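Local coordinates for glyoxalase-related enzyme (Fulvimarina pelagi, PDB 3BQX) that is of unknown function but belongs to the glyoxalase-like VOC superfamily, whose members often hold a metal-dependent active site, at the interface of chains A and B. Residues are numbered along the deposited sequence; one frame, centred on the assembly and turned at random. Chains: chain A/B, Glyoxalase-related enzyme.

The interface of chains A and B. Residues chain A 32-33, 40, 47; chain B 129, 139.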
ATOM      1  N   VAL A  32       0.754 -17.149   1.552  1.00 12.90           N
ATOM      2  CA  VAL A  32       1.997 -17.789   1.963  1.00 12.50           C
ATOM      3  C   VAL A  32       1.817 -18.103   3.460  1.00 12.78           C
ATOM      4  O   VAL A  32       2.471 -18.991   4.008  1.00 13.79           O
ATOM      5  CB  VAL A  32       3.230 -16.867   1.738  1.00 14.06           C
ATOM      6  CG1 VAL A  32       3.109 -15.599   2.564  1.00 14.28           C
ATOM      7  CG2 VAL A  32       4.504 -17.602   2.094  1.00 17.20           C
ATOM      8  N   PHE A  33       0.908 -17.375   4.106  1.00 10.25           N
ATOM      9  CA  PHE A  33       0.599 -17.578   5.515  1.00 11.84           C
ATOM     10  C   PHE A  33      -0.863 -17.264   5.805  1.00 12.38           C
ATOM     11  O   PHE A  33      -1.444 -16.349   5.221  1.00 10.70           O
ATOM     12  CB  PHE A  33       1.458 -16.681   6.417  1.00 12.21           C
ATOM     13  CG  PHE A  33       1.156 -16.845   7.887  1.00 12.82           C
ATOM     14  CD1 PHE A  33       1.835 -17.793   8.650  1.00 14.58           C
ATOM     15  CD2 PHE A  33       0.153 -16.093   8.496  1.00 15.20           C
ATOM     16  CE1 PHE A  33       1.516 -17.992  10.000  1.00 15.39           C
ATOM     17  CE2 PHE A  33      -0.175 -16.283   9.840  1.00 14.57           C
ATOM     18  CZ  PHE A  33       0.508 -17.237  10.595  1.00 15.21           C
ATOM     19  N   PHE A  40      -1.232 -13.498   4.712  1.00  9.36           N
ATOM     20  CA  PHE A  40      -0.113 -12.841   4.043  1.00  8.80           C
ATOM     21  C   PHE A  40       0.036 -13.397   2.636  1.00 10.23           C
ATOM     22  O   PHE A  40      -0.054 -14.613   2.429  1.00  9.66           O
ATOM     23  CB  PHE A  40       1.228 -13.100   4.749  1.00 10.16           C
ATOM     24  CG  PHE A  40       1.372 -12.446   6.097  1.00 12.08           C
ATOM     25  CD1 PHE A  40       1.040 -11.114   6.290  1.00 14.05           C
ATOM     26  CD2 PHE A  40       1.904 -13.159   7.164  1.00 15.83           C
ATOM     27  CE1 PHE A  40       1.238 -10.499   7.531  1.00 15.90           C
ATOM     28  CE2 PHE A  40       2.105 -12.551   8.405  1.00 16.95           C
ATOM     29  CZ  PHE A  40       1.771 -11.220   8.584  1.00 14.96           C
ATOM     30  N   VAL A  47       5.185  -7.774   1.123  1.00  8.46           N
ATOM     31  CA  VAL A  47       4.100  -8.659   1.520  1.00  8.52           C
ATOM     32  C   VAL A  47       2.802  -7.876   1.679  1.00  8.20           C
ATOM     33  O   VAL A  47       2.810  -6.755   2.195  1.00  6.29           O
ATOM     34  CB  VAL A  47       4.433  -9.333   2.870  1.00  9.89           C
ATOM     35  CG1 VAL A  47       3.313 -10.255   3.304  1.00 12.37           C
ATOM     36  CG2 VAL A  47       5.735 -10.101   2.749  1.00 11.96           C
TER
ATOM     37  N   TRP B 129      12.164 -12.025   8.623  1.00 16.78           N
ATOM     38  CA  TRP B 129      11.900 -11.786   7.200  1.00 16.76           C
ATOM     39  C   TRP B 129      13.110 -11.158   6.505  1.00 15.41           C
ATOM     40  O   TRP B 129      13.500 -10.028   6.803  1.00 16.27           O
ATOM     41  CB  TRP B 129      10.695 -10.858   7.032  1.00 16.26           C
ATOM     42  CG  TRP B 129       9.394 -11.407   7.529  1.00 16.38           C
ATOM     43  CD1 TRP B 129       9.208 -12.475   8.363  1.00 17.67           C
ATOM     44  CD2 TRP B 129       8.093 -10.863   7.279  1.00 17.06           C
ATOM     45  NE1 TRP B 129       7.868 -12.624   8.650  1.00 18.15           N
ATOM     46  CE2 TRP B 129       7.164 -11.647   7.998  1.00 17.74           C
ATOM     47  CE3 TRP B 129       7.623  -9.786   6.514  1.00 18.72           C
ATOM     48  CZ2 TRP B 129       5.791 -11.386   7.978  1.00 20.40           C
ATOM     49  CZ3 TRP B 129       6.254  -9.528   6.493  1.00 19.70           C
ATOM     50  CH2 TRP B 129       5.356 -10.327   7.221  1.00 18.44           C
ATOM     51  N   PHE B 139       8.483 -12.965   3.120  1.00 15.75           N
ATOM     52  CA  PHE B 139       7.980 -13.628   4.309  1.00 15.69           C
ATOM     53  C   PHE B 139       8.769 -14.913   4.530  1.00 17.09           C
ATOM     54  O   PHE B 139       9.127 -15.605   3.577  1.00 17.30           O
ATOM     55  CB  PHE B 139       6.506 -13.996   4.147  1.00 15.58           C
ATOM     56  CG  PHE B 139       5.974 -14.845   5.268  1.00 14.88           C
ATOM     57  CD1 PHE B 139       5.457 -14.258   6.415  1.00 17.55           C
ATOM     58  CD2 PHE B 139       6.045 -16.237   5.202  1.00 16.22           C
ATOM     59  CE1 PHE B 139       5.018 -15.038   7.481  1.00 18.92           C
ATOM     60  CE2 PHE B 139       5.606 -17.025   6.271  1.00 16.02           C
ATOM     61  CZ  PHE B 139       5.095 -16.419   7.407  1.00 16.69           C
TER
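B:Phe139, in the C-terminal segment of chain B, pushes its ring among A:Val32, A:Phe33 and A:Phe40 and hides 97 Å² of its own surface, more than any other residue of this apolar patch. Its CG is anti to the backbone N and beside the carbonyl carbon (chi1 172°), and the ring points into chain A. Three parts of the ring then meet three neighbours. On one ortho position, CD2 of B:Phe139 packs against the methyl CG2 of A:Val32 at 3.7 Å, with the other methyl, CG1, also reaching the base of the ring. At the far end, CZ of B:Phe139 lies 3.7 Å from CD1 of A:Phe33 and also packs on its CB, so A:Phe33 offers its stem and inner rim. The opposite border, CD1 and CE1, meets the CD2-CE2 rim of A:Phe40, the two side chains crossing at nearly a right angle; CE1 of B:Phe139 lies 3.7 Å from CD2 of A:Phe40.

A:Phe40 and B:Trp129 pair edge-to-face. The indole points its benzo edge at a face of A:Phe40, the planes standing at 88° and the centroids 5.3 Å apart. CH2 of B:Trp129 sits 3.9 Å above the A:Phe40 ring plane, offset toward the rim. Within chain B, CD1 of B:Phe139 rests over a face of the same indole, offset toward its rim, and so backs the tryptophan as it meets chain A.

The two-fold symmetry of the dimer repeats the whole cluster with the chains exchanged, and such packing would suit a lasting dimer, although the structure alone does not prove one in solution. A:Val47, at the start of strand 47-52, comes down over the indole face that B:Phe139 backs, its methyl CG2 3.8 Å from CZ3 of B:Trp129.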